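PDB 2E9Y: carbamate kinase from Aeropyrum pernix, which probably catalyses the reversible transfer of a phosphoryl group between carbamoyl phosphate and ADP, giving ATP and carbamate. Local coordinates for residues G4-G12 against V42-H53; L231-V241 against M275-F285. All coordinates share one frame; numbering follows the deposited sequence.

Interaction 1 of 2, residues G4-G12 against V42-H53; sequences GRLAVIALG and VLADGWRSVITH
R5 and W47 run side by side at the outer end of this contact, where strand 6-10 pairs in parallel with strand 48-52. The two strands are the flanks of a beta-alpha-beta unit whose connecting helix, 25-44, ends in a Schellman motif at G46. Both side chains leave the backbone with CG anti to the carbonyl carbon (chi1 -65° in R5), and a bend at chi3 carries the arginine along the indole. The guanidinium has CH2 of W47 over one face, 3.2 Å from R5 NH2, with the two planes 38° apart, so this is no flat stack. Further in, the CB of A7 meets W47 CE3 at 3.6 Å.

On the face that carries L6, V8, V50 and T52, L6 turns CD1 toward CG2 of V50, 4.0 Å away, and helix 216-226 covers V8, A10 and V50. T52 holds OG1 between its backbone N and carbonyl carbon (chi1 68°), 3.4 Å from A10 CB. On the other face I9 CD1 rests on S49 CB at 3.9 Å. Beyond the strand end, L11 CD1 presses on I51 CG2 at 3.5 Å, tighter than usual.

Six backbone bonds join the strands, from R48 N to R5 O (2.9 Å) through to L11 N, which reaches T52 O from above the carbonyl plane. These fix the register, while the faces carry mostly small or branched apolar groups. The hydroxyls of S49 and T52 are bonded to P187 O and S220 OG. Charged R5 and R48 lie at the G4 end, where R48 NH2 reaches S183 O beyond the two segments.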
loop_
_atom_site.group_PDB
_atom_site.type_symbol
_atom_site.label_atom_id
_atom_site.label_comp_id
_atom_site.label_asym_id
_atom_site.label_seq_id
_atom_site.Cartn_x
_atom_site.Cartn_y
_atom_site.Cartn_z
ATOM N N GLY A 4 -16.483 -14.692 -19.881
ATOM C CA GLY A 4 -15.249 -14.396 -19.098
ATOM C C GLY A 4 -14.419 -13.271 -19.690
ATOM O O GLY A 4 -13.186 -13.313 -19.658
ATOM N N ARG A 5 -15.086 -12.260 -20.236
ATOM C CA ARG A 5 -14.379 -11.130 -20.826
ATOM C C ARG A 5 -13.788 -10.251 -19.732
ATOM O O ARG A 5 -14.173 -10.359 -18.568
ATOM C CB ARG A 5 -15.319 -10.312 -21.712
ATOM C CG ARG A 5 -15.822 -11.074 -22.931
ATOM C CD ARG A 5 -16.350 -10.131 -23.999
ATOM N NE ARG A 5 -17.501 -9.358 -23.543
ATOM C CZ ARG A 5 -17.964 -8.280 -24.167
ATOM N NH1 ARG A 5 -17.369 -7.847 -25.271
ATOM N NH2 ARG A 5 -19.019 -7.633 -23.688
ATOM N N LEU A 6 -12.852 -9.386 -20.110
ATOM C CA LEU A 6 -12.195 -8.502 -19.154
ATOM C C LEU A 6 -12.609 -7.045 -19.300
ATOM O O LEU A 6 -12.672 -6.511 -20.405
ATOM C CB LEU A 6 -10.674 -8.605 -19.301
ATOM C CG LEU A 6 -9.840 -7.643 -18.444
ATOM C CD1 LEU A 6 -10.084 -7.924 -16.970
ATOM C CD2 LEU A 6 -8.366 -7.810 -18.781
ATOM N N ALA A 7 -12.882 -6.403 -18.173
ATOM C CA ALA A 7 -13.273 -5.006 -18.187
ATOM C C ALA A 7 -12.502 -4.227 -17.131
ATOM O O ALA A 7 -12.330 -4.695 -16.007
ATOM C CB ALA A 7 -14.766 -4.879 -17.927
ATOM N N VAL A 8 -12.012 -3.052 -17.508
ATOM C CA VAL A 8 -11.322 -2.195 -16.551
ATOM C C VAL A 8 -12.436 -1.258 -16.096
ATOM O O VAL A 8 -13.056 -0.580 -16.915
ATOM C CB VAL A 8 -10.172 -1.391 -17.211
ATOM C CG1 VAL A 8 -9.695 -0.292 -16.269
ATOM C CG2 VAL A 8 -9.014 -2.325 -17.530
ATOM N N ILE A 9 -12.713 -1.256 -14.796
ATOM C CA ILE A 9 -13.778 -0.430 -14.238
ATOM C C ILE A 9 -13.183 0.666 -13.367
ATOM O O ILE A 9 -12.601 0.387 -12.322
ATOM C CB ILE A 9 -14.740 -1.286 -13.387
ATOM C CG1 ILE A 9 -15.323 -2.407 -14.256
ATOM C CG2 ILE A 9 -15.854 -0.421 -12.810
ATOM C CD1 ILE A 9 -16.091 -3.463 -13.493
ATOM N N ALA A 10 -13.334 1.906 -13.814
ATOM C CA ALA A 10 -12.809 3.059 -13.097
ATOM C C ALA A 10 -13.852 3.668 -12.159
ATOM O O ALA A 10 -14.811 4.298 -12.604
ATOM C CB ALA A 10 -12.322 4.107 -14.096
ATOM N N LEU A 11 -13.649 3.472 -10.860
ATOM C CA LEU A 11 -14.554 4.000 -9.847
ATOM C C LEU A 11 -14.255 5.465 -9.553
ATOM O O LEU A 11 -13.134 5.936 -9.761
ATOM C CB LEU A 11 -14.425 3.193 -8.549
ATOM C CG LEU A 11 -14.743 1.700 -8.632
ATOM C CD1 LEU A 11 -14.540 1.035 -7.268
ATOM C CD2 LEU A 11 -16.184 1.527 -9.098
ATOM N N GLY A 12 -15.267 6.176 -9.067
ATOM C CA GLY A 12 -15.111 7.581 -8.736
ATOM C C GLY A 12 -15.184 7.827 -7.239
ATOM O O GLY A 12 -15.205 6.885 -6.447
ATOM N N VAL A 42 -21.753 -7.492 -10.936
ATOM C CA VAL A 42 -21.050 -7.528 -12.210
ATOM C C VAL A 42 -20.263 -8.824 -12.386
ATOM O O VAL A 42 -20.260 -9.412 -13.470
ATOM C CB VAL A 42 -20.093 -6.325 -12.335
ATOM C CG1 VAL A 42 -19.194 -6.490 -13.547
ATOM C CG2 VAL A 42 -20.900 -5.042 -12.441
ATOM N N LEU A 43 -19.591 -9.264 -11.325
ATOM C CA LEU A 43 -18.820 -10.504 -11.373
ATOM C C LEU A 43 -19.771 -11.685 -11.543
ATOM O O LEU A 43 -19.426 -12.692 -12.163
ATOM C CB LEU A 43 -18.006 -10.686 -10.085
ATOM C CG LEU A 43 -16.647 -9.981 -9.983
ATOM C CD1 LEU A 43 -16.786 -8.504 -10.297
ATOM C CD2 LEU A 43 -16.087 -10.185 -8.586
ATOM N N ALA A 44 -20.967 -11.555 -10.981
ATOM C CA ALA A 44 -21.970 -12.605 -11.087
ATOM C C ALA A 44 -22.372 -12.774 -12.549
ATOM O O ALA A 44 -22.642 -13.886 -13.000
ATOM C CB ALA A 44 -23.190 -12.252 -10.245
ATOM N N ASP A 45 -22.399 -11.669 -13.290
ATOM C CA ASP A 45 -22.771 -11.719 -14.700
ATOM C C ASP A 45 -21.678 -12.297 -15.596
ATOM O O ASP A 45 -21.820 -12.316 -16.819
ATOM C CB ASP A 45 -23.184 -10.330 -15.197
ATOM C CG ASP A 45 -24.443 -9.818 -14.515
ATOM O OD1 ASP A 45 -25.347 -10.637 -14.246
ATOM O OD2 ASP A 45 -24.537 -8.601 -14.256
ATOM N N GLY A 46 -20.587 -12.761 -14.987
ATOM C CA GLY A 46 -19.509 -13.370 -15.750
ATOM C C GLY A 46 -18.279 -12.551 -16.104
ATOM O O GLY A 46 -17.342 -13.080 -16.706
ATOM N N TRP A 47 -18.259 -11.276 -15.733
ATOM C CA TRP A 47 -17.118 -10.422 -16.051
ATOM C C TRP A 47 -15.900 -10.618 -15.154
ATOM O O TRP A 47 -16.028 -10.935 -13.970
ATOM C CB TRP A 47 -17.506 -8.938 -15.968
ATOM C CG TRP A 47 -18.323 -8.414 -17.108
ATOM C CD1 TRP A 47 -19.680 -8.286 -17.155
ATOM C CD2 TRP A 47 -17.829 -7.924 -18.361
ATOM N NE1 TRP A 47 -20.064 -7.742 -18.357
ATOM C CE2 TRP A 47 -18.948 -7.510 -19.117
ATOM C CE3 TRP A 47 -16.550 -7.793 -18.917
ATOM C CZ2 TRP A 47 -18.829 -6.973 -20.403
ATOM C CZ3 TRP A 47 -16.428 -7.260 -20.197
ATOM C CH2 TRP A 47 -17.565 -6.855 -20.925
ATOM N N ARG A 48 -14.720 -10.444 -15.740
ATOM C CA ARG A 48 -13.472 -10.489 -14.987
ATOM C C ARG A 48 -13.153 -8.997 -14.965
ATOM O O ARG A 48 -13.451 -8.291 -15.932
ATOM C CB ARG A 48 -12.377 -11.266 -15.727
ATOM C CG ARG A 48 -12.601 -12.774 -15.766
ATOM C CD ARG A 48 -11.360 -13.522 -16.250
ATOM N NE ARG A 48 -10.334 -13.667 -15.214
ATOM C CZ ARG A 48 -10.458 -14.432 -14.130
ATOM N NH1 ARG A 48 -11.569 -15.131 -13.929
ATOM N NH2 ARG A 48 -9.469 -14.507 -13.246
ATOM N N SER A 49 -12.568 -8.499 -13.884
ATOM C CA SER A 49 -12.307 -7.072 -13.834
ATOM C C SER A 49 -11.028 -6.627 -13.156
ATOM O O SER A 49 -10.425 -7.354 -12.367
ATOM C CB SER A 49 -13.468 -6.369 -13.137
ATOM O OG SER A 49 -13.551 -6.784 -11.781
ATOM N N VAL A 50 -10.635 -5.411 -13.506
ATOM C CA VAL A 50 -9.489 -4.734 -12.923
ATOM C C VAL A 50 -10.167 -3.437 -12.517
ATOM O O VAL A 50 -10.612 -2.657 -13.368
ATOM C CB VAL A 50 -8.382 -4.450 -13.948
ATOM C CG1 VAL A 50 -7.286 -3.608 -13.298
ATOM C CG2 VAL A 50 -7.789 -5.759 -14.447
ATOM N N ILE A 51 -10.275 -3.234 -11.210
ATOM C CA ILE A 51 -10.940 -2.072 -10.648
ATOM C C ILE A 51 -9.963 -0.978 -10.244
ATOM O O ILE A 51 -9.056 -1.217 -9.456
ATOM C CB ILE A 51 -11.745 -2.485 -9.397
ATOM C CG1 ILE A 51 -12.708 -3.619 -9.761
ATOM C CG2 ILE A 51 -12.481 -1.283 -8.823
ATOM C CD1 ILE A 51 -13.325 -4.306 -8.564
ATOM N N THR A 52 -10.144 0.215 -10.796
ATOM C CA THR A 52 -9.284 1.339 -10.448
ATOM C C THR A 52 -10.133 2.343 -9.678
ATOM O O THR A 52 -11.358 2.193 -9.588
ATOM C CB THR A 52 -8.706 2.029 -11.695
ATOM O OG1 THR A 52 -9.760 2.675 -12.413
ATOM C CG2 THR A 52 -8.031 1.012 -12.599
ATOM N N HIS A 53 -9.493 3.369 -9.130
ATOM C CA HIS A 53 -10.212 4.376 -8.354
ATOM C C HIS A 53 -9.387 5.642 -8.209
ATOM O O HIS A 53 -8.187 5.637 -8.476
ATOM C CB HIS A 53 -10.517 3.828 -6.962
ATOM C CG HIS A 53 -9.289 3.459 -6.179
ATOM N ND1 HIS A 53 -8.541 4.382 -5.476
ATOM C CD2 HIS A 53 -8.683 2.263 -5.990
ATOM C CE1 HIS A 53 -7.532 3.769 -4.885
ATOM N NE2 HIS A 53 -7.593 2.481 -5.180
#

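Interaction 2 of 2, residues L231-V241 against M275-F285; sequences LLVILTDVPGV and MGPKVEAAISF
I234 and K278 meet where helix 275-289 packs along strand 231-236, running the opposite way, a strand-helix layer of the alpha/beta fold of the amino acid kinase family. The segment axes run almost antiparallel, at 172°, and approach to 9.4 Å. No hydrogen bond links the two segments, so their packing is a matter of side chains.

K278 can be followed from root to tip. CB sits 4.0 Å from I234 CD1, the same methyl that comes within 3.5 Å of the K278 carbonyl O. CG and CD then pass I234 CG2, each at 3.8 Å, as the chain stays extended through chi2 and chi3. CE lies 3.9 Å from both I234 CG2 and T236 CB. A bend at chi4 (51°) finally turns NZ to D217 of helix 216-226, where it forms a salt bridge. The lysine thus spends its aliphatic length on the strand and its charge on a neighbouring helix.

Toward the other end of the helix, L232 and F285 overlap while pointing opposite ways. L232 CB stands over the centre of the phenyl face in a CH-pi contact, 3.8 Å from the centroid of the F285 ring, while L232 CD2 lies against F285 CB. Between K278 and F285 along the helix, A281 CB touches I234 CD1.

At the start of the helix M275, bent at chi2 and chi3, curls its thioether back over the loop that follows the strand. SD faces V241 CG2, and CE touches V238 CG2. That same M275 methyl lies 3.4 Å from G240 O, a buried carbonyl oxygen with no hydrogen-bonding partner in the model.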
loop_
_atom_site.group_PDB
_atom_site.type_symbol
_atom_site.label_atom_id
_atom_site.label_comp_id
_atom_site.label_asym_id
_atom_site.label_seq_id
_atom_site.Cartn_x
_atom_site.Cartn_y
_atom_site.Cartn_z
ATOM N N LEU A 231 -13.433 -4.150 -22.579
ATOM C CA LEU A 231 -14.246 -2.968 -22.336
ATOM C C LEU A 231 -13.665 -2.045 -21.278
ATOM O O LEU A 231 -13.050 -2.503 -20.319
ATOM C CB LEU A 231 -15.650 -3.396 -21.894
ATOM C CG LEU A 231 -16.671 -2.324 -21.491
ATOM C CD1 LEU A 231 -17.032 -1.473 -22.697
ATOM C CD2 LEU A 231 -17.922 -2.989 -20.933
ATOM N N LEU A 232 -13.847 -0.744 -21.482
ATOM C CA LEU A 232 -13.414 0.262 -20.519
ATOM C C LEU A 232 -14.715 0.830 -19.973
ATOM O O LEU A 232 -15.583 1.269 -20.734
ATOM C CB LEU A 232 -12.602 1.386 -21.179
ATOM C CG LEU A 232 -12.363 2.625 -20.295
ATOM C CD1 LEU A 232 -11.538 2.241 -19.064
ATOM C CD2 LEU A 232 -11.654 3.709 -21.086
ATOM N N VAL A 233 -14.855 0.801 -18.655
ATOM C CA VAL A 233 -16.053 1.308 -18.006
ATOM C C VAL A 233 -15.680 2.411 -17.024
ATOM O O VAL A 233 -14.781 2.235 -16.202
ATOM C CB VAL A 233 -16.767 0.191 -17.212
ATOM C CG1 VAL A 233 -18.019 0.743 -16.535
ATOM C CG2 VAL A 233 -17.117 -0.965 -18.137
ATOM N N ILE A 234 -16.356 3.549 -17.120
ATOM C CA ILE A 234 -16.109 4.644 -16.192
ATOM C C ILE A 234 -17.396 4.864 -15.407
ATOM O O ILE A 234 -18.415 5.259 -15.971
ATOM C CB ILE A 234 -15.730 5.945 -16.915
ATOM C CG1 ILE A 234 -14.430 5.743 -17.700
ATOM C CG2 ILE A 234 -15.534 7.058 -15.895
ATOM C CD1 ILE A 234 -13.991 6.956 -18.480
ATOM N N LEU A 235 -17.350 4.593 -14.108
ATOM C CA LEU A 235 -18.527 4.752 -13.263
ATOM C C LEU A 235 -18.439 6.034 -12.451
ATOM O O LEU A 235 -17.531 6.204 -11.635
ATOM C CB LEU A 235 -18.677 3.549 -12.332
ATOM C CG LEU A 235 -18.897 2.193 -13.014
ATOM C CD1 LEU A 235 -19.017 1.107 -11.959
ATOM C CD2 LEU A 235 -20.164 2.238 -13.871
ATOM N N THR A 236 -19.389 6.935 -12.680
ATOM C CA THR A 236 -19.407 8.213 -11.986
ATOM C C THR A 236 -20.723 8.409 -11.231
ATOM O O THR A 236 -21.418 7.436 -10.924
ATOM C CB THR A 236 -19.176 9.361 -12.993
ATOM O OG1 THR A 236 -19.127 10.615 -12.301
ATOM C CG2 THR A 236 -20.279 9.381 -14.036
ATOM N N ASP A 237 -21.069 9.658 -10.934
ATOM C CA ASP A 237 -22.293 9.938 -10.195
ATOM C C ASP A 237 -23.420 10.508 -11.060
ATOM O O ASP A 237 -24.374 11.091 -10.543
ATOM C CB ASP A 237 -21.985 10.877 -9.024
ATOM C CG ASP A 237 -21.581 12.264 -9.474
ATOM O OD1 ASP A 237 -21.038 12.402 -10.594
ATOM O OD2 ASP A 237 -21.797 13.218 -8.699
ATOM N N VAL A 238 -23.298 10.338 -12.374
ATOM C CA VAL A 238 -24.310 10.796 -13.326
ATOM C C VAL A 238 -24.592 9.659 -14.311
ATOM O O VAL A 238 -23.757 8.773 -14.499
ATOM C CB VAL A 238 -23.851 12.056 -14.100
ATOM C CG1 VAL A 238 -23.832 13.255 -13.165
ATOM C CG2 VAL A 238 -22.473 11.834 -14.703
ATOM N N PRO A 239 -25.775 9.667 -14.951
ATOM C CA PRO A 239 -26.161 8.624 -15.908
ATOM C C PRO A 239 -25.274 8.454 -17.142
ATOM O O PRO A 239 -25.404 7.473 -17.868
ATOM C CB PRO A 239 -27.600 9.002 -16.266
ATOM C CG PRO A 239 -27.606 10.487 -16.117
ATOM C CD PRO A 239 -26.833 10.687 -14.836
ATOM N N GLY A 240 -24.374 9.400 -17.379
ATOM C CA GLY A 240 -23.492 9.285 -18.527
ATOM C C GLY A 240 -22.955 10.619 -19.005
ATOM O O GLY A 240 -22.656 11.503 -18.203
ATOM N N VAL A 241 -22.830 10.761 -20.319
ATOM C CA VAL A 241 -22.338 12.000 -20.905
ATOM C C VAL A 241 -23.531 12.797 -21.422
ATOM O O VAL A 241 -24.465 12.233 -21.989
ATOM C CB VAL A 241 -21.380 11.723 -22.086
ATOM C CG1 VAL A 241 -20.824 13.030 -22.619
ATOM C CG2 VAL A 241 -20.250 10.807 -21.640
ATOM N N MET A 275 -16.213 15.716 -16.289
ATOM C CA MET A 275 -16.534 14.859 -17.423
ATOM C C MET A 275 -15.551 14.923 -18.587
ATOM O O MET A 275 -15.461 13.981 -19.370
ATOM C CB MET A 275 -17.949 15.169 -17.921
ATOM C CG MET A 275 -18.477 14.181 -18.946
ATOM S SD MET A 275 -18.291 12.475 -18.398
ATOM C CE MET A 275 -19.558 12.353 -17.136
ATOM N N GLY A 276 -14.816 16.026 -18.698
ATOM C CA GLY A 276 -13.858 16.164 -19.783
ATOM C C GLY A 276 -12.860 15.022 -19.864
ATOM O O GLY A 276 -12.737 14.380 -20.909
ATOM N N PRO A 277 -12.112 14.749 -18.782
ATOM C CA PRO A 277 -11.128 13.663 -18.780
ATOM C C PRO A 277 -11.747 12.296 -19.059
ATOM O O PRO A 277 -11.119 11.441 -19.682
ATOM C CB PRO A 277 -10.526 13.750 -17.379
ATOM C CG PRO A 277 -10.591 15.212 -17.092
ATOM C CD PRO A 277 -11.978 15.572 -17.567
ATOM N N LYS A 278 -12.977 12.094 -18.596
ATOM C CA LYS A 278 -13.663 10.827 -18.802
ATOM C C LYS A 278 -13.994 10.629 -20.281
ATOM O O LYS A 278 -13.845 9.526 -20.817
ATOM C CB LYS A 278 -14.934 10.774 -17.947
ATOM C CG LYS A 278 -14.638 10.699 -16.446
ATOM C CD LYS A 278 -15.899 10.831 -15.606
ATOM C CE LYS A 278 -15.604 10.537 -14.140
ATOM N NZ LYS A 278 -14.441 11.312 -13.637
ATOM N N VAL A 279 -14.434 11.697 -20.941
ATOM C CA VAL A 279 -14.751 11.614 -22.360
ATOM C C VAL A 279 -13.456 11.388 -23.134
ATOM O O VAL A 279 -13.412 10.576 -24.052
ATOM C CB VAL A 279 -15.445 12.908 -22.861
ATOM C CG1 VAL A 279 -15.453 12.957 -24.391
ATOM C CG2 VAL A 279 -16.871 12.948 -22.340
ATOM N N GLU A 280 -12.399 12.092 -22.745
ATOM C CA GLU A 280 -11.109 11.950 -23.414
ATOM C C GLU A 280 -10.625 10.509 -23.286
ATOM O O GLU A 280 -10.149 9.912 -24.252
ATOM C CB GLU A 280 -10.072 12.888 -22.789
ATOM C CG GLU A 280 -8.776 12.973 -23.585
ATOM C CD GLU A 280 -7.670 13.704 -22.845
ATOM O OE1 GLU A 280 -7.956 14.747 -22.221
ATOM O OE2 GLU A 280 -6.512 13.240 -22.898
ATOM N N ALA A 281 -10.753 9.958 -22.081
ATOM C CA ALA A 281 -10.337 8.587 -21.795
ATOM C C ALA A 281 -11.114 7.584 -22.643
ATOM O O ALA A 281 -10.532 6.673 -23.234
ATOM C CB ALA A 281 -10.547 8.280 -20.309
ATOM N N ALA A 282 -12.432 7.754 -22.697
ATOM C CA ALA A 282 -13.279 6.858 -23.478
ATOM C C ALA A 282 -12.895 6.897 -24.955
ATOM O O ALA A 282 -12.757 5.855 -25.598
ATOM C CB ALA A 282 -14.746 7.243 -23.306
ATOM N N ILE A 283 -12.722 8.102 -25.489
ATOM C CA ILE A 283 -12.347 8.264 -26.892
ATOM C C ILE A 283 -11.008 7.590 -27.183
ATOM O O ILE A 283 -10.867 6.880 -28.179
ATOM C CB ILE A 283 -12.240 9.756 -27.278
ATOM C CG1 ILE A 283 -13.629 10.400 -27.258
ATOM C CG2 ILE A 283 -11.597 9.895 -28.648
ATOM C CD1 ILE A 283 -13.618 11.909 -27.439
ATOM N N SER A 284 -10.029 7.808 -26.308
ATOM C CA SER A 284 -8.708 7.217 -26.493
ATOM C C SER A 284 -8.778 5.695 -26.574
ATOM O O SER A 284 -8.103 5.075 -27.398
ATOM C CB SER A 284 -7.779 7.633 -25.349
ATOM O OG SER A 284 -6.494 7.055 -25.492
ATOM N N PHE A 285 -9.599 5.095 -25.720
ATOM C CA PHE A 285 -9.741 3.646 -25.708
ATOM C C PHE A 285 -10.284 3.163 -27.048
ATOM O O PHE A 285 -9.761 2.220 -27.637
ATOM C CB PHE A 285 -10.684 3.208 -24.587
ATOM C CG PHE A 285 -10.844 1.718 -24.483
ATOM C CD1 PHE A 285 -9.795 0.926 -24.023
ATOM C CD2 PHE A 285 -12.031 1.103 -24.866
ATOM C CE1 PHE A 285 -9.923 -0.454 -23.947
ATOM C CE2 PHE A 285 -12.172 -0.281 -24.794
ATOM C CZ PHE A 285 -11.119 -1.062 -24.335
#

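Overall arrangement
Both interactions belong to the same mixed central sheet, with centres about 15 Å apart. Strand 6-10 is the shared neighbour: it pairs with 48-52 in interaction 1 and, along its other edge, with 231-236 of interaction 2, all in parallel. V8 and A10 bond to V233 across that second seam, and I9 packs on L235. Along the chain they come in series, interaction 1 closing well before interaction 2 opens. The first is strand on strand within the sheet; the second lays helix 275-289 on it, and that helix leads into strand 293-297, next to 231-236. Segments remote in sequence thus meet in one sheet of the amino acid kinase fold, through strand 6-10.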